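Local coordinates for coat protein (Papaya mosaic virus, PDB 4DOX) that probably packages the viral RNA as the repeating subunit of the virus's flexible filamentous capsid, at residues K40-L45 with K97-S102; E62-C67 with P112-L117; D145-P150 with S157-S162. One frame throughout, in Å; residues are numbered along the deposited sequence.

From the N terminus, the chain first enters contact 1 on helix 36-48, and that contact closes only when the chain leaves helix 89-98. Before it closes, helix 56-70 has already opened contact 2, which is completed on helix 111-118. Contacts 1 and 2 therefore cross along the sequence, although their centres lie about 18 Å apart and they do not touch. Contact 3 comes later and in series. It closes a short loop between 145-150 and 157-162, in the coil that runs on to helix 165-172. Contacts 2 and 3 meet directly, through Trp-115 NE1 to Arg-161 O and Asn-116 OD1 to Thr-160 N, so helix 111-118 joins the helical core to this coil.

Contact 1: K40-L45 with K97-S102; sequences KSVSTL and KASGTS
Ser-41 faces Ser-99 where the two backbones come nearest, their CA atoms 5.5 Å apart. The touch is between methylenes: Ser-41 CB lies 3.7 Å from Ser-99 CB. The Ser-41 hydroxyl takes no part across the contact; with OG beside its own backbone N (chi1 -69°) it makes a weak hydrogen bond to Glu-37 O, one turn back in the helix.

Val-42 presents one branch, CG2, whose carbon sits 3.3 Å from Ser-99 OG and 3.5 Å from Ser-99 CB. The Ser-99 methylene thus meets two neighbouring residues of the helix at once, Ser-41 through its CB and Val-42 through a methyl, while the Ser-99 oxygen lies against the valine. That OG is hydrogen-bonded to Val-96 O, just before the segment, and more weakly by Thr-101 N.

In this all-helical coat protein, the side of helix 36-48 here packs against the C-terminal end of helix 89-98 and the turn after it. In that turn Gly-100 leaves helical geometry with positive phi (100°). Ser-102 is the N-cap of the next helix, 103-108, its OG bonded to Lys-105 N.

Leu-45, one turn on from Ser-41, touches Ala-98 CB with its CD2 methyl, 4.1 Å away, and its side chain also rests on Ile-95.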
ATOM      1  N   LYS A  40      -1.857 -11.779   4.897  1.00 31.11           N
ATOM      2  CA  LYS A  40      -2.837 -12.723   5.446  1.00 32.46           C
ATOM      3  C   LYS A  40      -3.183 -12.401   6.890  1.00 32.82           C
ATOM      4  O   LYS A  40      -4.334 -12.557   7.306  1.00 33.30           O
ATOM      5  CB  LYS A  40      -2.252 -14.143   5.426  1.00 33.93           C
ATOM      6  CG  LYS A  40      -3.068 -15.217   4.757  1.00 36.27           C
ATOM      7  CD  LYS A  40      -4.405 -15.475   5.405  1.00 40.34           C
ATOM      8  CE  LYS A  40      -5.370 -16.108   4.360  1.00 43.97           C
ATOM      9  NZ  LYS A  40      -6.778 -16.070   4.833  1.00 45.66           N
ATOM     10  N   SER A  41      -2.182 -12.002   7.677  1.00 32.22           N
ATOM     11  CA  SER A  41      -2.446 -11.692   9.071  1.00 32.70           C
ATOM     12  C   SER A  41      -3.420 -10.510   9.172  1.00 32.53           C
ATOM     13  O   SER A  41      -4.389 -10.565   9.979  1.00 33.40           O
ATOM     14  CB  SER A  41      -1.165 -11.351   9.811  1.00 32.56           C
ATOM     15  OG  SER A  41      -0.347 -12.476   9.947  1.00 35.72           O
ATOM     16  N   VAL A  42      -3.157  -9.454   8.364  1.00 30.25           N
ATOM     17  CA  VAL A  42      -3.972  -8.262   8.367  1.00 28.91           C
ATOM     18  C   VAL A  42      -5.435  -8.587   8.084  1.00 28.83           C
ATOM     19  O   VAL A  42      -6.306  -8.196   8.869  1.00 28.98           O
ATOM     20  CB  VAL A  42      -3.469  -7.160   7.405  1.00 28.94           C
ATOM     21  CG1 VAL A  42      -4.464  -5.972   7.407  1.00 28.90           C
ATOM     22  CG2 VAL A  42      -2.008  -6.686   7.760  1.00 27.10           C
ATOM     23  N   SER A  43      -5.716  -9.319   7.007  1.00 28.34           N
ATOM     24  CA  SER A  43      -7.117  -9.679   6.724  1.00 29.56           C
ATOM     25  C   SER A  43      -7.720 -10.667   7.702  1.00 30.67           C
ATOM     26  O   SER A  43      -8.923 -10.626   7.939  1.00 32.54           O
ATOM     27  CB  SER A  43      -7.334 -10.178   5.307  1.00 29.78           C
ATOM     28  OG  SER A  43      -6.479 -11.271   5.025  1.00 33.21           O
ATOM     29  N   THR A  44      -6.910 -11.544   8.285  1.00 30.75           N
ATOM     30  CA  THR A  44      -7.425 -12.495   9.277  1.00 31.25           C
ATOM     31  C   THR A  44      -7.897 -11.714  10.486  1.00 31.03           C
ATOM     32  O   THR A  44      -9.022 -11.908  10.994  1.00 31.96           O
ATOM     33  CB  THR A  44      -6.375 -13.605   9.678  1.00 32.43           C
ATOM     34  OG1 THR A  44      -6.027 -14.409   8.539  1.00 32.34           O
ATOM     35  CG2 THR A  44      -6.912 -14.500  10.742  1.00 32.31           C
ATOM     36  N   LEU A  45      -7.041 -10.816  10.934  1.00 30.05           N
ATOM     37  CA  LEU A  45      -7.369  -9.981  12.077  1.00 31.00           C
ATOM     38  C   LEU A  45      -8.539  -9.037  11.789  1.00 30.57           C
ATOM     39  O   LEU A  45      -9.326  -8.729  12.677  1.00 30.68           O
ATOM     40  CB  LEU A  45      -6.127  -9.231  12.526  1.00 30.70           C
ATOM     41  CG  LEU A  45      -5.423  -9.942  13.692  1.00 34.14           C
ATOM     42  CD1 LEU A  45      -4.669 -11.219  13.335  1.00 33.50           C
ATOM     43  CD2 LEU A  45      -4.486  -8.954  14.344  1.00 34.85           C
ATOM     44  N   LYS A  97      -0.387  -2.685  11.620  1.00 29.55           N
ATOM     45  CA  LYS A  97       0.850  -2.784  12.392  1.00 30.87           C
ATOM     46  C   LYS A  97       1.016  -4.085  13.186  1.00 31.65           C
ATOM     47  O   LYS A  97       2.141  -4.545  13.386  1.00 33.47           O
ATOM     48  CB  LYS A  97       0.993  -1.580  13.298  1.00 32.04           C
ATOM     49  CG  LYS A  97       1.176  -0.297  12.548  1.00 33.05           C
ATOM     50  CD  LYS A  97       0.947   0.881  13.465  1.00 36.19           C
ATOM     51  CE  LYS A  97       1.165   2.134  12.668  1.00 38.96           C
ATOM     52  NZ  LYS A  97       1.135   3.358  13.496  1.00 42.30           N
ATOM     53  N   ALA A  98      -0.089  -4.686  13.610  1.00 31.38           N
ATOM     54  CA  ALA A  98      -0.074  -5.958  14.313  1.00 31.29           C
ATOM     55  C   ALA A  98       0.462  -7.106  13.463  1.00 31.12           C
ATOM     56  O   ALA A  98       0.920  -8.124  13.989  1.00 33.84           O
ATOM     57  CB  ALA A  98      -1.433  -6.261  14.835  1.00 31.10           C
ATOM     58  N   SER A  99       0.459  -6.967  12.154  1.00 30.10           N
ATOM     59  CA  SER A  99       0.953  -8.063  11.309  1.00 30.35           C
ATOM     60  C   SER A  99       2.455  -7.984  11.170  1.00 30.70           C
ATOM     61  O   SER A  99       3.071  -8.924  10.703  1.00 32.50           O
ATOM     62  CB  SER A  99       0.362  -7.986   9.915  1.00 29.05           C
ATOM     63  OG  SER A  99       0.940  -6.876   9.263  1.00 28.15           O
ATOM     64  N   GLY A 100       3.033  -6.845  11.523  1.00 30.58           N
ATOM     65  CA  GLY A 100       4.467  -6.684  11.551  1.00 29.97           C
ATOM     66  C   GLY A 100       4.969  -5.972  10.323  1.00 29.08           C
ATOM     67  O   GLY A 100       6.160  -5.780  10.171  1.00 28.90           O
ATOM     68  N   THR A 101       4.058  -5.583   9.424  1.00 28.48           N
ATOM     69  CA  THR A 101       4.423  -4.649   8.316  1.00 27.12           C
ATOM     70  C   THR A 101       4.237  -3.210   8.818  1.00 27.15           C
ATOM     71  O   THR A 101       3.821  -3.008   9.944  1.00 28.24           O
ATOM     72  CB  THR A 101       3.690  -4.969   6.957  1.00 25.42           C
ATOM     73  OG1 THR A 101       4.294  -4.236   5.902  1.00 24.83           O
ATOM     74  CG2 THR A 101       2.190  -4.608   6.962  1.00 24.87           C
ATOM     75  N   SER A 102       4.595  -2.229   8.012  1.00 27.25           N
ATOM     76  CA  SER A 102       4.395  -0.827   8.352  1.00 28.14           C
ATOM     77  C   SER A 102       3.199  -0.325   7.536  1.00 27.65           C
ATOM     78  O   SER A 102       2.803  -0.938   6.514  1.00 27.29           O
ATOM     79  CB  SER A 102       5.609  -0.015   7.928  1.00 28.55           C
ATOM     80  OG  SER A 102       5.702  -0.044   6.491  1.00 28.39           O
TER

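Contact 2: E62-C67 with P112-L117; sequences ELVNFC and PIIWNL
Within 112-117, Ile-114 alone touches 62-67, pointing at helix 56-70 and meeting two neighbouring residues there with different parts of its side chain. Its chi1 (-163°) puts CG1 anti to the backbone N, and chi2 (63°) then swings CD1 to Asn-65.

The Asn-65 and Ile-114 side chains cross at about a right angle. CD1 of Ile-114 comes to 3.6 Å from Asn-65 OD1 and to 4.0 Å from Asn-65 CA, so the methyl lies against both the amide oxygen and the helix backbone. Asn-65 leaves its helix at a slant, but its amide swings back to the isoleucine. Its oxygen has a polar partner too, a hydrogen bond with Arg-118 NH1 just beyond 112-117, so the same atom touches the isoleucine methyl and ties the two helices together.

Val-64 meets Ile-114 in another way. The two side chains run antiparallel alongside each other, and the contact is made by Val-64 CG1 against the branch point, Ile-114 CB, at 4.1 Å. Both residues are buried, and no hydrogen bond links 62-67 directly to 112-117.

Elsewhere along helix 56-70, Leu-63 packs on Leu-103 and Val-96, and Cys-67 on Leu-103 and Cys-107, so this helix also meets helices 89-98 and 103-108. Ile-114 additionally touches Tyr-68. What results is largely apolar packing of one helix against another in the buried interior of an all-helical viral coat protein, with one asparagine at its margin.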
ATOM      1  N   GLU A  62     -10.158   2.190   2.473  1.00 28.34           N
ATOM      2  CA  GLU A  62     -10.566   3.362   3.217  1.00 28.84           C
ATOM      3  C   GLU A  62      -9.398   3.941   3.989  1.00 27.47           C
ATOM      4  O   GLU A  62      -9.256   5.158   4.076  1.00 27.34           O
ATOM      5  CB  GLU A  62     -11.699   3.027   4.160  1.00 30.01           C
ATOM      6  CG  GLU A  62     -12.984   2.697   3.440  1.00 34.35           C
ATOM      7  CD  GLU A  62     -14.051   2.236   4.395  1.00 38.17           C
ATOM      8  OE1 GLU A  62     -14.164   2.807   5.499  1.00 37.42           O
ATOM      9  OE2 GLU A  62     -14.781   1.293   4.030  1.00 42.97           O
ATOM     10  N   LEU A  63      -8.549   3.061   4.524  1.00 26.23           N
ATOM     11  CA  LEU A  63      -7.356   3.492   5.233  1.00 24.94           C
ATOM     12  C   LEU A  63      -6.356   4.022   4.216  1.00 24.76           C
ATOM     13  O   LEU A  63      -5.722   5.079   4.441  1.00 25.73           O
ATOM     14  CB  LEU A  63      -6.757   2.356   6.059  1.00 24.22           C
ATOM     15  CG  LEU A  63      -5.380   2.547   6.703  1.00 22.17           C
ATOM     16  CD1 LEU A  63      -5.382   3.634   7.733  1.00 18.68           C
ATOM     17  CD2 LEU A  63      -5.016   1.277   7.354  1.00 22.30           C
ATOM     18  N   VAL A  64      -6.250   3.318   3.087  1.00 23.62           N
ATOM     19  CA  VAL A  64      -5.381   3.770   1.991  1.00 22.94           C
ATOM     20  C   VAL A  64      -5.722   5.176   1.512  1.00 23.31           C
ATOM     21  O   VAL A  64      -4.827   6.011   1.317  1.00 23.85           O
ATOM     22  CB  VAL A  64      -5.389   2.788   0.806  1.00 22.83           C
ATOM     23  CG1 VAL A  64      -4.386   3.227  -0.224  1.00 21.57           C
ATOM     24  CG2 VAL A  64      -5.108   1.360   1.322  1.00 20.06           C
ATOM     25  N   ASN A  65      -7.009   5.439   1.318  1.00 23.04           N
ATOM     26  CA  ASN A  65      -7.448   6.761   0.962  1.00 23.64           C
ATOM     27  C   ASN A  65      -6.980   7.772   1.985  1.00 24.33           C
ATOM     28  O   ASN A  65      -6.514   8.842   1.641  1.00 24.93           O
ATOM     29  CB  ASN A  65      -8.971   6.807   0.915  1.00 24.39           C
ATOM     30  CG  ASN A  65      -9.513   8.077   0.213  1.00 24.04           C
ATOM     31  OD1 ASN A  65      -9.171   8.383  -0.950  1.00 25.10           O
ATOM     32  ND2 ASN A  65     -10.377   8.796   0.911  1.00 20.82           N
ATOM     33  N   PHE A  66      -7.110   7.439   3.265  1.00 25.23           N
ATOM     34  CA  PHE A  66      -6.811   8.404   4.311  1.00 25.54           C
ATOM     35  C   PHE A  66      -5.340   8.769   4.181  1.00 26.18           C
ATOM     36  O   PHE A  66      -4.984   9.943   4.293  1.00 26.86           O
ATOM     37  CB  PHE A  66      -7.090   7.843   5.712  1.00 25.13           C
ATOM     38  CG  PHE A  66      -6.579   8.738   6.803  1.00 24.56           C
ATOM     39  CD1 PHE A  66      -7.393   9.724   7.352  1.00 23.50           C
ATOM     40  CD2 PHE A  66      -5.250   8.650   7.231  1.00 22.17           C
ATOM     41  CE1 PHE A  66      -6.887  10.589   8.337  1.00 23.70           C
ATOM     42  CE2 PHE A  66      -4.750   9.491   8.209  1.00 21.61           C
ATOM     43  CZ  PHE A  66      -5.551  10.475   8.748  1.00 22.30           C
ATOM     44  N   CYS A  67      -4.502   7.755   3.918  1.00 25.92           N
ATOM     45  CA  CYS A  67      -3.038   7.936   3.792  1.00 26.71           C
ATOM     46  C   CYS A  67      -2.631   8.668   2.530  1.00 27.62           C
ATOM     47  O   CYS A  67      -1.627   9.416   2.537  1.00 28.65           O
ATOM     48  CB  CYS A  67      -2.312   6.609   3.908  1.00 25.48           C
ATOM     49  SG  CYS A  67      -2.434   6.014   5.620  1.00 29.06           S
ATOM     50  N   PRO A 112      -1.755   1.184  -6.796  1.00 29.53           N
ATOM     51  CA  PRO A 112      -2.406   1.284  -8.136  1.00 30.17           C
ATOM     52  C   PRO A 112      -3.922   1.477  -8.081  1.00 30.34           C
ATOM     53  O   PRO A 112      -4.488   2.135  -8.945  1.00 31.50           O
ATOM     54  CB  PRO A 112      -2.034  -0.038  -8.821  1.00 29.71           C
ATOM     55  CG  PRO A 112      -0.814  -0.476  -8.109  1.00 30.17           C
ATOM     56  CD  PRO A 112      -0.997  -0.073  -6.671  1.00 28.88           C
ATOM     57  N   ILE A 113      -4.569   0.953  -7.045  1.00 29.60           N
ATOM     58  CA  ILE A 113      -6.011   1.078  -6.927  1.00 29.75           C
ATOM     59  C   ILE A 113      -6.377   2.537  -6.569  1.00 29.96           C
ATOM     60  O   ILE A 113      -7.328   3.104  -7.128  1.00 31.02           O
ATOM     61  CB  ILE A 113      -6.543   0.171  -5.829  1.00 29.66           C
ATOM     62  CG1 ILE A 113      -6.043  -1.280  -5.955  1.00 31.34           C
ATOM     63  CG2 ILE A 113      -8.027   0.227  -5.796  1.00 30.61           C
ATOM     64  CD1 ILE A 113      -6.312  -1.910  -7.304  1.00 36.86           C
ATOM     65  N   ILE A 114      -5.638   3.146  -5.635  1.00 28.29           N
ATOM     66  CA  ILE A 114      -6.000   4.469  -5.188  1.00 27.81           C
ATOM     67  C   ILE A 114      -5.617   5.441  -6.292  1.00 29.73           C
ATOM     68  O   ILE A 114      -6.342   6.421  -6.545  1.00 30.55           O
ATOM     69  CB  ILE A 114      -5.399   4.863  -3.824  1.00 26.95           C
ATOM     70  CG1 ILE A 114      -6.157   6.065  -3.245  1.00 24.69           C
ATOM     71  CG2 ILE A 114      -3.895   5.159  -3.941  1.00 26.71           C
ATOM     72  CD1 ILE A 114      -7.656   5.819  -2.939  1.00 20.28           C
ATOM     73  N   TRP A 115      -4.530   5.135  -7.005  1.00 29.91           N
ATOM     74  CA  TRP A 115      -4.222   5.866  -8.234  1.00 31.28           C
ATOM     75  C   TRP A 115      -5.456   5.929  -9.150  1.00 32.69           C
ATOM     76  O   TRP A 115      -5.869   7.007  -9.557  1.00 33.08           O
ATOM     77  CB  TRP A 115      -3.063   5.219  -8.958  1.00 31.51           C
ATOM     78  CG  TRP A 115      -2.684   5.902 -10.236  1.00 34.37           C
ATOM     79  CD1 TRP A 115      -3.078   5.544 -11.508  1.00 36.88           C
ATOM     80  CD2 TRP A 115      -1.795   7.015 -10.395  1.00 34.73           C
ATOM     81  NE1 TRP A 115      -2.504   6.376 -12.436  1.00 36.03           N
ATOM     82  CE2 TRP A 115      -1.717   7.293 -11.786  1.00 36.12           C
ATOM     83  CE3 TRP A 115      -1.065   7.820  -9.496  1.00 35.68           C
ATOM     84  CZ2 TRP A 115      -0.925   8.342 -12.310  1.00 35.81           C
ATOM     85  CZ3 TRP A 115      -0.284   8.879 -10.010  1.00 33.72           C
ATOM     86  CH2 TRP A 115      -0.217   9.113 -11.414  1.00 36.16           C
ATOM     87  N   ASN A 116      -6.074   4.790  -9.445  1.00 33.08           N
ATOM     88  CA  ASN A 116      -7.229   4.825 -10.339  1.00 34.92           C
ATOM     89  C   ASN A 116      -8.377   5.579  -9.734  1.00 35.03           C
ATOM     90  O   ASN A 116      -9.175   6.180 -10.441  1.00 36.25           O
ATOM     91  CB  ASN A 116      -7.704   3.416 -10.699  1.00 35.43           C
ATOM     92  CG  ASN A 116      -6.984   2.843 -11.901  1.00 37.00           C
ATOM     93  OD1 ASN A 116      -5.789   3.141 -12.141  1.00 37.43           O
ATOM     94  ND2 ASN A 116      -7.696   2.013 -12.665  1.00 36.42           N
ATOM     95  N   LEU A 117      -8.461   5.552  -8.413  1.00 34.26           N
ATOM     96  CA  LEU A 117      -9.586   6.178  -7.743  1.00 34.66           C
ATOM     97  C   LEU A 117      -9.512   7.706  -7.644  1.00 35.40           C
ATOM     98  O   LEU A 117     -10.544   8.378  -7.709  1.00 36.69           O
ATOM     99  CB  LEU A 117      -9.790   5.554  -6.369  1.00 33.18           C
ATOM    100  CG  LEU A 117     -10.405   4.170  -6.518  1.00 33.10           C
ATOM    101  CD1 LEU A 117     -10.257   3.420  -5.220  1.00 32.45           C
ATOM    102  CD2 LEU A 117     -11.848   4.323  -6.899  1.00 33.52           C
TER

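Contact 3: D145-P150 with S157-S162; sequences DGVENP and SGLTRS. Unlike the reference sequence in segment 157-162: Thr-160 (reference Ile).
Leu-159 and Val-147 carry the apolar part of this contact. The two side chains meet at a slant, with Leu-159 CD1 at 4.1 Å from Val-147 CG1. The valine sets CG1 opposite its backbone N (chi1 170°), and the leucine methyls CD1 and CD2 each lie 4.1 Å from Val-147 O, so the fork of the leucine rests on the carbonyl as well as on the branched side chain. Behind them stands helix 111-118: Val-147 packs on Ala-111 and Trp-115, Leu-159 on Pro-112 and Asn-116.

The polar approach is looser. Glu-148 runs out extended beyond CG, bringing OE2 to 3.7 Å from Ser-162 OG, which is proximity and not a hydrogen bond. The same carboxylate oxygen forms a salt bridge with Arg-168 NH1, a partner that probably stabilises its negative charge and links the turn to helix 165-172.

Within the segments, a backbone bond closes a turn in one and a side-chain-to-backbone bond forms in the other. The type I beta turn spans Gly-146 to Asn-149, closed by Asn-149 N to Gly-146 O at 3.1 Å. In 157-162, Arg-161 NH1 donates to Ser-162 O at 3.0 Å, in a bent bond (143° at the hydrogen) that comes in tilted from the carbonyl plane. That guanidinium is also gripped by Asp-120 and Glu-167 through salt bridges.

Taken together, this is a loop-to-loop contact in the irregular coil between helices 111-118 and 165-172: a beta turn and an irregular segment, both packed on helix 111-118.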
ATOM      1  N   ASP A 145       5.361   5.360  -5.195  1.00 34.37           N
ATOM      2  CA  ASP A 145       6.301   4.393  -5.809  1.00 35.17           C
ATOM      3  C   ASP A 145       5.706   3.025  -5.942  1.00 33.83           C
ATOM      4  O   ASP A 145       6.347   2.125  -6.489  1.00 34.21           O
ATOM      5  CB  ASP A 145       7.641   4.250  -5.036  1.00 36.92           C
ATOM      6  CG  ASP A 145       7.471   4.157  -3.503  1.00 39.29           C
ATOM      7  OD1 ASP A 145       8.505   4.418  -2.832  1.00 42.59           O
ATOM      8  OD2 ASP A 145       6.345   3.861  -2.970  1.00 39.05           O
ATOM      9  N   GLY A 146       4.496   2.870  -5.416  1.00 32.27           N
ATOM     10  CA  GLY A 146       3.778   1.609  -5.479  1.00 31.48           C
ATOM     11  C   GLY A 146       2.954   1.509  -6.744  1.00 31.73           C
ATOM     12  O   GLY A 146       2.572   0.390  -7.140  1.00 31.69           O
ATOM     13  N   VAL A 147       2.684   2.656  -7.386  1.00 31.48           N
ATOM     14  CA  VAL A 147       1.737   2.694  -8.523  1.00 32.02           C
ATOM     15  C   VAL A 147       2.140   1.787  -9.701  1.00 33.41           C
ATOM     16  O   VAL A 147       1.300   1.070 -10.291  1.00 32.52           O
ATOM     17  CB  VAL A 147       1.478   4.113  -9.033  1.00 32.34           C
ATOM     18  CG1 VAL A 147       0.711   4.082 -10.348  1.00 32.32           C
ATOM     19  CG2 VAL A 147       0.693   4.937  -7.998  1.00 31.70           C
ATOM     20  N   GLU A 148       3.431   1.817 -10.025  1.00 34.64           N
ATOM     21  CA  GLU A 148       3.927   1.033 -11.130  1.00 36.23           C
ATOM     22  C   GLU A 148       4.616  -0.233 -10.660  1.00 35.56           C
ATOM     23  O   GLU A 148       5.336  -0.844 -11.433  1.00 36.59           O
ATOM     24  CB  GLU A 148       4.837   1.872 -12.033  1.00 37.91           C
ATOM     25  CG  GLU A 148       4.115   3.047 -12.716  1.00 41.54           C
ATOM     26  CD  GLU A 148       5.028   3.911 -13.641  1.00 47.51           C
ATOM     27  OE1 GLU A 148       6.032   4.528 -13.183  1.00 49.42           O
ATOM     28  OE2 GLU A 148       4.704   4.005 -14.845  1.00 50.68           O
ATOM     29  N   ASN A 149       4.389  -0.635  -9.410  1.00 33.81           N
ATOM     30  CA  ASN A 149       4.891  -1.910  -8.947  1.00 33.47           C
ATOM     31  C   ASN A 149       3.964  -3.070  -9.375  1.00 34.22           C
ATOM     32  O   ASN A 149       2.793  -3.144  -8.955  1.00 35.28           O
ATOM     33  CB  ASN A 149       5.056  -1.866  -7.448  1.00 32.56           C
ATOM     34  CG  ASN A 149       5.973  -2.949  -6.929  1.00 32.40           C
ATOM     35  OD1 ASN A 149       5.779  -4.131  -7.218  1.00 32.58           O
ATOM     36  ND2 ASN A 149       6.965  -2.560  -6.164  1.00 29.13           N
ATOM     37  N   PRO A 150       4.464  -3.981 -10.218  1.00 34.56           N
ATOM     38  CA  PRO A 150       3.613  -5.107 -10.685  1.00 34.22           C
ATOM     39  C   PRO A 150       3.169  -6.107  -9.590  1.00 33.51           C
ATOM     40  O   PRO A 150       2.214  -6.865  -9.797  1.00 33.62           O
ATOM     41  CB  PRO A 150       4.503  -5.806 -11.715  1.00 35.48           C
ATOM     42  CG  PRO A 150       5.925  -5.404 -11.317  1.00 35.39           C
ATOM     43  CD  PRO A 150       5.839  -4.036 -10.755  1.00 34.80           C
ATOM     44  N   SER A 157      -8.707  -3.342 -14.734  1.00 40.78           N
ATOM     45  CA  SER A 157      -8.411  -3.189 -16.195  1.00 42.18           C
ATOM     46  C   SER A 157      -7.120  -2.420 -16.445  1.00 41.37           C
ATOM     47  O   SER A 157      -6.927  -1.789 -17.497  1.00 43.09           O
ATOM     48  CB  SER A 157      -9.562  -2.516 -16.961  1.00 43.94           C
ATOM     49  OG  SER A 157     -10.776  -3.228 -16.837  1.00 45.62           O
ATOM     50  N   GLY A 158      -6.233  -2.475 -15.468  1.00 39.10           N
ATOM     51  CA  GLY A 158      -4.980  -1.753 -15.542  1.00 38.73           C
ATOM     52  C   GLY A 158      -5.192  -0.290 -15.179  1.00 38.92           C
ATOM     53  O   GLY A 158      -6.356   0.192 -15.019  1.00 39.14           O
ATOM     54  N   LEU A 159      -4.070   0.413 -15.053  1.00 37.48           N
ATOM     55  CA  LEU A 159      -4.081   1.829 -14.737  1.00 36.87           C
ATOM     56  C   LEU A 159      -4.921   2.659 -15.703  1.00 39.07           C
ATOM     57  O   LEU A 159      -5.010   2.334 -16.892  1.00 40.48           O
ATOM     58  CB  LEU A 159      -2.652   2.344 -14.738  1.00 35.94           C
ATOM     59  CG  LEU A 159      -1.710   1.632 -13.783  1.00 34.42           C
ATOM     60  CD1 LEU A 159      -0.318   2.290 -13.867  1.00 33.57           C
ATOM     61  CD2 LEU A 159      -2.267   1.568 -12.301  1.00 28.66           C
ATOM     62  N   THR A 160      -5.522   3.744 -15.201  1.00 39.58           N
ATOM     63  CA  THR A 160      -6.328   4.649 -16.049  1.00 42.31           C
ATOM     64  C   THR A 160      -5.449   5.480 -16.956  1.00 44.37           C
ATOM     65  O   THR A 160      -5.906   5.984 -17.978  1.00 46.75           O
ATOM     66  CB  THR A 160      -7.133   5.625 -15.249  1.00 40.85           C
ATOM     67  OG1 THR A 160      -6.264   6.199 -14.283  1.00 40.08           O
ATOM     68  CG2 THR A 160      -8.243   4.904 -14.539  1.00 41.92           C
ATOM     69  N   ARG A 161      -4.212   5.685 -16.506  1.00 44.47           N
ATOM     70  CA  ARG A 161      -3.083   6.151 -17.326  1.00 46.05           C
ATOM     71  C   ARG A 161      -1.800   5.803 -16.546  1.00 45.33           C
ATOM     72  O   ARG A 161      -1.863   5.441 -15.352  1.00 44.51           O
ATOM     73  CB  ARG A 161      -3.171   7.645 -17.668  1.00 46.20           C
ATOM     74  CG  ARG A 161      -3.042   8.572 -16.485  1.00 45.16           C
ATOM     75  CD  ARG A 161      -2.935  10.037 -16.918  1.00 46.36           C
ATOM     76  NE  ARG A 161      -3.012  10.995 -15.803  1.00 46.25           N
ATOM     77  CZ  ARG A 161      -1.994  11.344 -15.008  1.00 44.96           C
ATOM     78  NH1 ARG A 161      -0.773  10.808 -15.166  1.00 44.19           N
ATOM     79  NH2 ARG A 161      -2.197  12.240 -14.049  1.00 43.28           N
ATOM     80  N   SER A 162      -0.658   5.862 -17.222  1.00 46.38           N
ATOM     81  CA  SER A 162       0.625   5.862 -16.534  1.00 45.56           C
ATOM     82  C   SER A 162       0.885   7.201 -15.892  1.00 45.11           C
ATOM     83  O   SER A 162       0.295   8.217 -16.307  1.00 46.36           O
ATOM     84  CB  SER A 162       1.746   5.557 -17.519  1.00 46.74           C
ATOM     85  OG  SER A 162       2.011   4.170 -17.419  1.00 48.52           O
TER